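Side-chain contacts in ectonucleotide pyrophosphatase/phosphodiesterase family member 5 (Mus musculus, PDB 5VEO), which probably hydrolyses phosphodiester bonds in nucleotide-derived substrates as a zinc-dependent ectoenzyme of the nucleotide pyrophosphatase/phosphodiesterase family: residues Ile111-Ala116 / Ile166-Leu171; Trp103-Pro108 / Lys294-Val299; Lys244-Leu249 / Phe265-Asp270. The protein carries 1 engineered substitution. One frame throughout, in Å; residues are numbered along the deposited sequence.

Interaction 1: Ile111-Ala116 / Ile166-Leu171; sequences ITNQRA and INLGFL
Asn113 meets Asn167 amide to amide, nearly coplanar, in a reciprocal pair that joins helix 109-115 to the segment leading through strand 168-173, one of the parallel strands of the central sheet in this alkaline phosphatase-like fold. Each side chain gives one N-H and takes one in return. Asn113 ND2 donates to Asn167 OD1 at 2.8 Å with an N-H...O angle of 169°, and Asn167 ND2 returns the bond to Asn113 OD1 at 3.0 Å. The evidence for a matched pair is the flatness of the eight-membered ring so formed: the two amide planes differ by only 14°, both acceptors use a lone pair in the carbonyl plane, and each donor's partner stays close to its amide plane. The two side chains approach from opposite directions. On the helix, chi1 of -170° sets CG of Asn113 anti to the backbone N and carries the amide across to Asn167.

All three touching residues are buried, so the polar ends need partners within the protein, and the two reciprocal hydrogen bonds supply them. ND2 of Asn113 has a further hydrogen bond to Ser120 OG, at the start of the neighbouring strand 120-123, which helps fix the rotation of the amide. Leu168 adds an apolar flank: its CB lies 3.8 Å from Asn113 ND2, and its CD2 4.1 Å from the same nitrogen.

Interaction 2: Trp103-Pro108 / Lys294-Val299; sequences WEEATP and KHNDRV
Glu105 reaches Asn296 and Arg298 from a type I beta turn that runs from Trp103 to Ala106. At the start of that turn, Trp103 directs its CB away from 294-299, and its carbonyl oxygen is bonded to Tyr63 OH. Glu104 OE2 accepts from His133 N, and Glu105 carries the contact. The backbone N of Glu105 donates to a water at 2.9 Å, which is also weakly bound by Arg298 NH1. The Glu105 side chain is extended beyond CG (chi2 179°), bringing the carboxylate to the facing loop. There OE2 of Glu105 accepts from Asn296 ND2 at 3.0 Å on its syn lone pair, with an N-H...O angle of 155°.

The receiving loop, between strands 279-283 and 302-306, is itself shaped by an Asx turn: Asn296 OD1 accepts from Arg298 N at 2.9 Å, within a type I turn from Asn296 to Val299. That bond helps hold the amide, whose ND2 donates both to Glu105 and to Glu72 O. The carboxylate stacks over one face of the Arg298 guanidinium, the planes 16° apart. Glu105 OE1 is 3.5 Å from Arg298 NH2, a salt bridge of charge alone, since the oxygen lies well out of the guanidinium plane. The guanidinium has other partners: a salt bridge from NE to Asp83 OD1 and a hydrogen bond from NH1 to Gly75 O. A second water donates to Glu105 OE1 at 2.6 Å and to Asn296 OD1 at 2.8 Å.

Interaction 3: Lys244-Leu249 / Phe265-Asp270; sequences KEHYTL and FDEVYD
A small alpha/beta layer is built here, in which helix 265-272 packs against the four-stranded antiparallel sheet that begins with edge strand 247-249, and a His-carboxylate hydrogen bond closes its border. His246, just ahead of the strand, donates from ND1 to Glu267 OE2 at 2.6 Å. The N-H...O angle is 168°, and OE2 sits at the edge of the imidazole, close to the ring plane, so the donor hydrogen is directed squarely at the oxygen. Glu267 OE2 accepts on its syn lone pair, the side of OE1. Ring and carboxylate planes are turned 62° apart, and the two side chains cross at about a right angle. Glu267 spans the gap because CG stands anti to the backbone N (chi1 173°) and the chain continues extended to the carboxylate.

One residue further along each segment, the contact becomes van der Waals packing. Val268 CG2 lies 4.0 Å from His246 O and makes an apolar contact with Tyr247 CB at 4.3 Å, while the same valine also packs on Ile258 and Ile302 of the sheet. Tyr247 turns its phenol elsewhere: its OH is hydrogen-bonded to Gln314 NE2.

The closest CA atoms, those of Tyr247 and Val268 at 7.6 Å, lie at this buried step, with the polar pair at the more accessible margin. With ND1 as the donor, the short, nearly straight bond fixes the rotation of the imidazole, and the nearby carboxylate would be expected to favour a protonated, positively charged His246.

Overall arrangement
From the N terminus, the chain first enters 103-108, then runs directly through helix 109-115, so interaction 1 opens just after interaction 2. Interaction 1 closes first, at 166-171, about 50 residues on, tying that helix to the central mixed sheet. Interaction 3 opens and closes later, bridging only 15 residues between strand 247-249, at the edge of the smaller antiparallel sheet, and helix 265-272 packed on that sheet. Interaction 2 closes last, at 294-299, and both other loops nest inside it without crossing. Thr107 CG2 packs against Thr112 OG1 at 4.1 Å, linking interactions 1 and 2, whereas interactions 1 and 3 lie on opposite sides of the chain's centre, their centres 44 Å apart.

Interaction 1: Ile111-Ala116 / Ile166-Leu171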
loop_
_atom_site.group_PDB
_atom_site.type_symbol
_atom_site.label_atom_id
_atom_site.label_comp_id
_atom_site.label_asym_id
_atom_site.label_seq_id
_atom_site.Cartn_x
_atom_site.Cartn_y
_atom_site.Cartn_z
ATOM N N ILE A 111 -13.899 -7.756 8.104
ATOM C CA ILE A 111 -15.316 -7.689 8.458
ATOM C C ILE A 111 -16.073 -8.843 7.819
ATOM O O ILE A 111 -16.873 -9.516 8.476
ATOM C CB ILE A 111 -15.908 -6.328 8.056
ATOM C CG1 ILE A 111 -15.231 -5.245 8.889
ATOM C CG2 ILE A 111 -17.435 -6.295 8.233
ATOM C CD1 ILE A 111 -15.738 -3.853 8.621
ATOM N N THR A 112 -15.816 -9.105 6.533
ATOM C CA THR A 112 -16.452 -10.228 5.849
ATOM C C THR A 112 -16.106 -11.549 6.524
ATOM O O THR A 112 -16.983 -12.395 6.748
ATOM C CB THR A 112 -16.027 -10.227 4.379
ATOM O OG1 THR A 112 -16.437 -8.991 3.781
ATOM C CG2 THR A 112 -16.633 -11.385 3.608
ATOM N N ASN A 113 -14.839 -11.718 6.891
ATOM C CA ASN A 113 -14.386 -12.903 7.607
ATOM C C ASN A 113 -15.147 -13.087 8.915
ATOM O O ASN A 113 -15.535 -14.207 9.268
ATOM C CB ASN A 113 -12.894 -12.759 7.880
ATOM C CG ASN A 113 -12.260 -14.013 8.407
ATOM O OD1 ASN A 113 -12.427 -15.104 7.854
ATOM N ND2 ASN A 113 -11.475 -13.857 9.458
ATOM N N GLN A 114 -15.335 -11.999 9.656
ATOM C CA GLN A 114 -16.002 -12.078 10.954
ATOM C C GLN A 114 -17.503 -12.273 10.808
ATOM O O GLN A 114 -18.121 -12.968 11.635
ATOM C CB GLN A 114 -15.636 -10.827 11.751
ATOM C CG GLN A 114 -14.170 -10.935 12.205
ATOM C CD GLN A 114 -13.462 -9.618 12.477
ATOM O OE1 GLN A 114 -12.219 -9.546 12.394
ATOM N NE2 GLN A 114 -14.221 -8.589 12.860
ATOM N N ARG A 115 -18.106 -11.721 9.753
ATOM C CA ARG A 115 -19.514 -12.000 9.487
ATOM C C ARG A 115 -19.746 -13.467 9.150
ATOM O O ARG A 115 -20.860 -13.970 9.354
ATOM C CB ARG A 115 -20.026 -11.112 8.349
ATOM C CG ARG A 115 -20.152 -9.652 8.752
ATOM C CD ARG A 115 -20.627 -8.748 7.630
ATOM N NE ARG A 115 -20.746 -7.372 8.114
ATOM C CZ ARG A 115 -20.767 -6.291 7.341
ATOM N NH1 ARG A 115 -20.661 -6.398 6.023
ATOM N NH2 ARG A 115 -20.882 -5.091 7.894
ATOM N N ALA A 116 -18.722 -14.165 8.667
ATOM C CA ALA A 116 -18.792 -15.597 8.405
ATOM C C ALA A 116 -18.490 -16.440 9.641
ATOM O O ALA A 116 -18.452 -17.674 9.539
ATOM C CB ALA A 116 -17.826 -15.966 7.272
ATOM N N ILE A 166 -7.563 -16.751 15.587
ATOM C CA ILE A 166 -7.819 -16.146 14.291
ATOM C C ILE A 166 -7.482 -17.129 13.183
ATOM O O ILE A 166 -6.612 -18.006 13.318
ATOM C CB ILE A 166 -7.025 -14.829 14.109
ATOM C CG1 ILE A 166 -5.506 -15.079 14.102
ATOM C CG2 ILE A 166 -7.425 -13.833 15.187
ATOM C CD1 ILE A 166 -4.656 -13.843 13.700
ATOM N N ASN A 167 -8.192 -16.983 12.079
ATOM C CA ASN A 167 -7.806 -17.638 10.839
ATOM C C ASN A 167 -7.109 -16.693 9.884
ATOM O O ASN A 167 -6.578 -17.160 8.877
ATOM C CB ASN A 167 -9.012 -18.228 10.104
ATOM C CG ASN A 167 -10.008 -17.175 9.668
ATOM O OD1 ASN A 167 -10.025 -16.082 10.191
ATOM N ND2 ASN A 167 -10.855 -17.514 8.707
ATOM N N LEU A 168 -7.141 -15.388 10.160
ATOM C CA LEU A 168 -6.674 -14.368 9.219
ATOM C C LEU A 168 -5.938 -13.305 10.013
ATOM O O LEU A 168 -6.522 -12.664 10.903
ATOM C CB LEU A 168 -7.843 -13.751 8.459
ATOM C CG LEU A 168 -7.537 -12.514 7.631
ATOM C CD1 LEU A 168 -6.543 -12.896 6.542
ATOM C CD2 LEU A 168 -8.810 -11.966 7.052
ATOM N N GLY A 169 -4.654 -13.146 9.727
ATOM C CA GLY A 169 -3.828 -12.157 10.389
ATOM C C GLY A 169 -3.179 -11.198 9.402
ATOM O O GLY A 169 -2.904 -11.555 8.252
ATOM N N PHE A 170 -2.948 -9.970 9.874
ATOM C CA PHE A 170 -2.291 -8.910 9.113
ATOM C C PHE A 170 -1.168 -8.339 9.958
ATOM O O PHE A 170 -1.397 -7.944 11.104
ATOM C CB PHE A 170 -3.261 -7.786 8.739
ATOM C CG PHE A 170 -4.314 -8.215 7.787
ATOM C CD1 PHE A 170 -4.062 -8.201 6.420
ATOM C CD2 PHE A 170 -5.543 -8.673 8.241
ATOM C CE1 PHE A 170 -5.018 -8.617 5.516
ATOM C CE2 PHE A 170 -6.512 -9.087 7.336
ATOM C CZ PHE A 170 -6.244 -9.071 5.972
ATOM N N LEU A 171 0.034 -8.283 9.394
ATOM C CA LEU A 171 1.227 -7.803 10.079
ATOM C C LEU A 171 1.890 -6.757 9.201
ATOM O O LEU A 171 2.083 -6.992 8.009
ATOM C CB LEU A 171 2.188 -8.963 10.360
ATOM C CG LEU A 171 3.576 -8.672 10.896
ATOM C CD1 LEU A 171 3.493 -8.008 12.260
ATOM C CD2 LEU A 171 4.439 -9.943 10.959
#

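Interaction 2: Trp103-Pro108 / Lys294-Val299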
loop_
_atom_site.group_PDB
_atom_site.type_symbol
_atom_site.label_atom_id
_atom_site.label_comp_id
_atom_site.label_asym_id
_atom_site.label_seq_id
_atom_site.Cartn_x
_atom_site.Cartn_y
_atom_site.Cartn_z
ATOM N N TRP A 103 -13.579 5.517 5.082
ATOM C CA TRP A 103 -13.351 4.098 4.828
ATOM C C TRP A 103 -14.585 3.355 4.333
ATOM O O TRP A 103 -14.461 2.237 3.815
ATOM C CB TRP A 103 -12.862 3.430 6.126
ATOM C CG TRP A 103 -11.587 4.023 6.619
ATOM C CD1 TRP A 103 -11.436 5.138 7.399
ATOM C CD2 TRP A 103 -10.272 3.549 6.338
ATOM N NE1 TRP A 103 -10.097 5.381 7.625
ATOM C CE2 TRP A 103 -9.363 4.423 6.972
ATOM C CE3 TRP A 103 -9.774 2.475 5.600
ATOM C CZ2 TRP A 103 -7.991 4.230 6.910
ATOM C CZ3 TRP A 103 -8.413 2.294 5.530
ATOM C CH2 TRP A 103 -7.537 3.162 6.176
ATOM N N GLU A 104 -15.769 3.919 4.507
ATOM C CA GLU A 104 -16.990 3.139 4.418
ATOM C C GLU A 104 -17.568 3.051 3.004
ATOM O O GLU A 104 -18.671 2.517 2.831
ATOM C CB GLU A 104 -18.000 3.706 5.417
ATOM C CG GLU A 104 -17.584 3.314 6.829
ATOM C CD GLU A 104 -18.408 3.929 7.928
ATOM O OE1 GLU A 104 -19.000 5.021 7.739
ATOM O OE2 GLU A 104 -18.459 3.298 8.998
ATOM N N GLU A 105 -16.842 3.502 1.977
ATOM C CA GLU A 105 -17.266 3.185 0.617
ATOM C C GLU A 105 -16.952 1.745 0.244
ATOM O O GLU A 105 -17.402 1.278 -0.809
ATOM C CB GLU A 105 -16.637 4.172 -0.374
ATOM C CG GLU A 105 -17.030 5.586 -0.001
ATOM C CD GLU A 105 -16.465 6.677 -0.870
ATOM O OE1 GLU A 105 -16.834 7.845 -0.615
ATOM O OE2 GLU A 105 -15.687 6.398 -1.795
ATOM N N ALA A 106 -16.214 1.029 1.089
ATOM C CA ALA A 106 -15.912 -0.378 0.882
ATOM C C ALA A 106 -15.973 -1.081 2.228
ATOM O O ALA A 106 -16.190 -0.452 3.271
ATOM C CB ALA A 106 -14.539 -0.574 0.231
ATOM N N THR A 107 -15.774 -2.394 2.192
ATOM C CA THR A 107 -15.760 -3.233 3.388
ATOM C C THR A 107 -14.506 -4.097 3.368
ATOM O O THR A 107 -14.385 -4.975 2.488
ATOM C CB THR A 107 -17.012 -4.103 3.447
ATOM O OG1 THR A 107 -18.162 -3.260 3.559
ATOM C CG2 THR A 107 -16.952 -5.056 4.640
ATOM N N PRO A 108 -13.568 -3.910 4.300
ATOM C CA PRO A 108 -12.351 -4.730 4.289
ATOM C C PRO A 108 -12.637 -6.169 4.685
ATOM O O PRO A 108 -13.603 -6.479 5.393
ATOM C CB PRO A 108 -11.445 -4.040 5.314
ATOM C CG PRO A 108 -12.421 -3.396 6.273
ATOM C CD PRO A 108 -13.559 -2.936 5.407
ATOM N N LYS A 294 -10.440 8.374 -11.172
ATOM C CA LYS A 294 -11.159 9.636 -11.338
ATOM C C LYS A 294 -12.604 9.632 -10.852
ATOM O O LYS A 294 -13.136 10.712 -10.579
ATOM C CB LYS A 294 -11.106 10.041 -12.819
ATOM C CG LYS A 294 -12.134 9.404 -13.701
ATOM C CD LYS A 294 -12.128 10.065 -15.085
ATOM C CE LYS A 294 -11.264 9.285 -15.984
ATOM N NZ LYS A 294 -11.167 9.868 -17.349
ATOM N N HIS A 295 -13.258 8.478 -10.728
ATOM C CA HIS A 295 -14.695 8.449 -10.443
ATOM C C HIS A 295 -14.956 8.461 -8.938
ATOM O O HIS A 295 -15.520 7.533 -8.365
ATOM C CB HIS A 295 -15.340 7.233 -11.100
ATOM C CG HIS A 295 -15.243 7.237 -12.592
ATOM N ND1 HIS A 295 -15.835 8.205 -13.374
ATOM C CD2 HIS A 295 -14.610 6.398 -13.447
ATOM C CE1 HIS A 295 -15.587 7.952 -14.647
ATOM N NE2 HIS A 295 -14.846 6.861 -14.720
ATOM N N ASN A 296 -14.537 9.551 -8.301
ATOM C CA ASN A 296 -14.696 9.696 -6.864
ATOM C C ASN A 296 -14.579 11.170 -6.519
ATOM O O ASN A 296 -13.699 11.858 -7.036
ATOM C CB ASN A 296 -13.640 8.888 -6.101
ATOM C CG ASN A 296 -13.991 8.715 -4.642
ATOM O OD1 ASN A 296 -13.887 9.657 -3.847
ATOM N ND2 ASN A 296 -14.408 7.508 -4.275
ATOM N N ASP A 297 -15.471 11.653 -5.644
ATOM C CA ASP A 297 -15.463 13.072 -5.306
ATOM C C ASP A 297 -14.239 13.478 -4.478
ATOM O O ASP A 297 -14.011 14.681 -4.282
ATOM C CB ASP A 297 -16.753 13.444 -4.569
ATOM C CG ASP A 297 -18.004 13.254 -5.430
ATOM O OD1 ASP A 297 -17.911 13.355 -6.676
ATOM O OD2 ASP A 297 -19.090 13.018 -4.847
ATOM N N ARG A 298 -13.439 12.522 -4.007
ATOM C CA ARG A 298 -12.174 12.842 -3.345
ATOM C C ARG A 298 -11.018 13.025 -4.318
ATOM O O ARG A 298 -9.903 13.348 -3.888
ATOM C CB ARG A 298 -11.825 11.753 -2.332
ATOM C CG ARG A 298 -12.830 11.691 -1.217
ATOM C CD ARG A 298 -12.779 10.386 -0.488
ATOM N NE ARG A 298 -13.871 10.345 0.477
ATOM C CZ ARG A 298 -14.198 9.286 1.203
ATOM N NH1 ARG A 298 -13.518 8.153 1.090
ATOM N NH2 ARG A 298 -15.229 9.373 2.030
ATOM N N VAL A 299 -11.251 12.844 -5.610
ATOM C CA VAL A 299 -10.269 13.226 -6.615
ATOM C C VAL A 299 -10.477 14.702 -6.926
ATOM O O VAL A 299 -11.581 15.132 -7.301
ATOM C CB VAL A 299 -10.388 12.352 -7.868
ATOM C CG1 VAL A 299 -9.375 12.767 -8.924
ATOM C CG2 VAL A 299 -10.221 10.890 -7.489
HETATM O O HOH W 1 -14.242 4.808 1.665
HETATM O O HOH W 2 -16.034 9.789 -2.076
#

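Interaction 3: Lys244-Leu249 / Phe265-Asp270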
loop_
_atom_site.group_PDB
_atom_site.type_symbol
_atom_site.label_atom_id
_atom_site.label_comp_id
_atom_site.label_asym_id
_atom_site.label_seq_id
_atom_site.Cartn_x
_atom_site.Cartn_y
_atom_site.Cartn_z
ATOM N N LYS A 244 0.185 31.080 -4.770
ATOM C CA LYS A 244 -0.211 30.192 -3.680
ATOM C C LYS A 244 -1.536 30.587 -3.040
ATOM O O LYS A 244 -2.187 29.737 -2.420
ATOM C CB LYS A 244 0.887 30.162 -2.617
ATOM C CG LYS A 244 1.109 31.498 -1.914
ATOM C CD LYS A 244 2.338 31.465 -0.999
ATOM C CE LYS A 244 2.610 32.818 -0.337
ATOM N NZ LYS A 244 1.409 33.372 0.349
ATOM N N GLU A 245 -1.956 31.845 -3.165
ATOM C CA GLU A 245 -3.229 32.268 -2.597
ATOM C C GLU A 245 -4.429 31.779 -3.390
ATOM O O GLU A 245 -5.559 31.916 -2.915
ATOM C CB GLU A 245 -3.313 33.795 -2.521
ATOM C CG GLU A 245 -2.242 34.454 -1.687
ATOM C CD GLU A 245 -2.271 34.017 -0.236
ATOM O OE1 GLU A 245 -3.379 33.797 0.303
ATOM O OE2 GLU A 245 -1.180 33.892 0.367
ATOM N N HIS A 246 -4.227 31.232 -4.582
ATOM C CA HIS A 246 -5.339 30.946 -5.473
ATOM C C HIS A 246 -5.662 29.467 -5.572
ATOM O O HIS A 246 -6.492 29.085 -6.400
ATOM C CB HIS A 246 -5.051 31.530 -6.854
ATOM C CG HIS A 246 -5.077 33.026 -6.874
ATOM N ND1 HIS A 246 -4.687 33.768 -7.968
ATOM C CD2 HIS A 246 -5.448 33.920 -5.927
ATOM C CE1 HIS A 246 -4.817 35.054 -7.695
ATOM N NE2 HIS A 246 -5.283 35.173 -6.464
ATOM N N TYR A 247 -5.034 28.624 -4.754
ATOM C CA TYR A 247 -5.386 27.213 -4.720
ATOM C C TYR A 247 -5.002 26.627 -3.368
ATOM O O TYR A 247 -4.223 27.210 -2.607
ATOM C CB TYR A 247 -4.699 26.444 -5.853
ATOM C CG TYR A 247 -3.194 26.341 -5.698
ATOM C CD1 TYR A 247 -2.368 27.406 -6.036
ATOM C CD2 TYR A 247 -2.603 25.183 -5.207
ATOM C CE1 TYR A 247 -0.991 27.325 -5.897
ATOM C CE2 TYR A 247 -1.220 25.087 -5.067
ATOM C CZ TYR A 247 -0.421 26.158 -5.425
ATOM O OH TYR A 247 0.947 26.077 -5.270
ATOM N N THR A 248 -5.553 25.448 -3.079
ATOM C CA THR A 248 -5.157 24.660 -1.917
ATOM C C THR A 248 -4.508 23.381 -2.418
ATOM O O THR A 248 -5.044 22.710 -3.309
ATOM C CB THR A 248 -6.351 24.336 -1.010
ATOM O OG1 THR A 248 -7.017 25.546 -0.638
ATOM C CG2 THR A 248 -5.896 23.611 0.262
ATOM N N LEU A 249 -3.345 23.058 -1.861
ATOM C CA LEU A 249 -2.628 21.838 -2.211
ATOM C C LEU A 249 -3.044 20.769 -1.206
ATOM O O LEU A 249 -2.651 20.807 -0.041
ATOM C CB LEU A 249 -1.125 22.096 -2.208
ATOM C CG LEU A 249 -0.203 21.033 -2.783
ATOM C CD1 LEU A 249 -0.571 20.646 -4.216
ATOM C CD2 LEU A 249 1.235 21.554 -2.709
ATOM N N PHE A 265 -9.990 28.182 -11.476
ATOM C CA PHE A 265 -9.684 26.940 -12.172
ATOM C C PHE A 265 -8.905 27.211 -13.455
ATOM O O PHE A 265 -7.833 26.643 -13.670
ATOM C CB PHE A 265 -10.964 26.162 -12.468
ATOM C CG PHE A 265 -10.711 24.823 -13.061
ATOM C CD1 PHE A 265 -10.665 23.689 -12.256
ATOM C CD2 PHE A 265 -10.453 24.691 -14.414
ATOM C CE1 PHE A 265 -10.410 22.454 -12.804
ATOM C CE2 PHE A 265 -10.190 23.455 -14.961
ATOM C CZ PHE A 265 -10.173 22.334 -14.156
ATOM N N ASP A 266 -9.421 28.082 -14.326
ATOM C CA ASP A 266 -8.722 28.328 -15.582
ATOM C C ASP A 266 -7.356 28.938 -15.339
ATOM O O ASP A 266 -6.385 28.601 -16.030
ATOM C CB ASP A 266 -9.543 29.247 -16.488
ATOM C CG ASP A 266 -10.680 28.528 -17.141
ATOM O OD1 ASP A 266 -10.627 27.295 -17.171
ATOM O OD2 ASP A 266 -11.608 29.191 -17.652
ATOM N N GLU A 267 -7.268 29.856 -14.378
ATOM C CA GLU A 267 -5.991 30.473 -14.068
ATOM C C GLU A 267 -4.970 29.416 -13.684
ATOM O O GLU A 267 -3.841 29.408 -14.191
ATOM C CB GLU A 267 -6.149 31.464 -12.925
ATOM C CG GLU A 267 -4.815 32.011 -12.434
ATOM C CD GLU A 267 -4.945 32.909 -11.231
ATOM O OE1 GLU A 267 -5.835 33.782 -11.228
ATOM O OE2 GLU A 267 -4.151 32.751 -10.282
ATOM N N VAL A 268 -5.353 28.529 -12.766
ATOM C CA VAL A 268 -4.437 27.506 -12.265
ATOM C C VAL A 268 -4.103 26.514 -13.362
ATOM O O VAL A 268 -2.935 26.174 -13.587
ATOM C CB VAL A 268 -5.053 26.809 -11.042
ATOM C CG1 VAL A 268 -4.216 25.600 -10.619
ATOM C CG2 VAL A 268 -5.151 27.788 -9.908
ATOM N N TYR A 269 -5.122 26.032 -14.066
ATOM C CA TYR A 269 -4.872 25.062 -15.117
ATOM C C TYR A 269 -3.998 25.652 -16.221
ATOM O O TYR A 269 -3.037 25.013 -16.660
ATOM C CB TYR A 269 -6.190 24.538 -15.680
ATOM C CG TYR A 269 -5.960 23.497 -16.736
ATOM C CD1 TYR A 269 -5.924 23.844 -18.072
ATOM C CD2 TYR A 269 -5.737 22.172 -16.396
ATOM C CE1 TYR A 269 -5.693 22.899 -19.048
ATOM C CE2 TYR A 269 -5.503 21.218 -17.363
ATOM C CZ TYR A 269 -5.489 21.587 -18.689
ATOM O OH TYR A 269 -5.255 20.642 -19.654
ATOM N N ASP A 270 -4.310 26.879 -16.684
ATOM C CA ASP A 270 -3.564 27.454 -17.804
ATOM C C ASP A 270 -2.126 27.787 -17.419
ATOM O O ASP A 270 -1.227 27.728 -18.269
ATOM C CB ASP A 270 -4.239 28.725 -18.324
ATOM C CG ASP A 270 -5.569 28.458 -18.980
ATOM O OD1 ASP A 270 -5.881 27.286 -19.275
ATOM O OD2 ASP A 270 -6.303 29.440 -19.211
#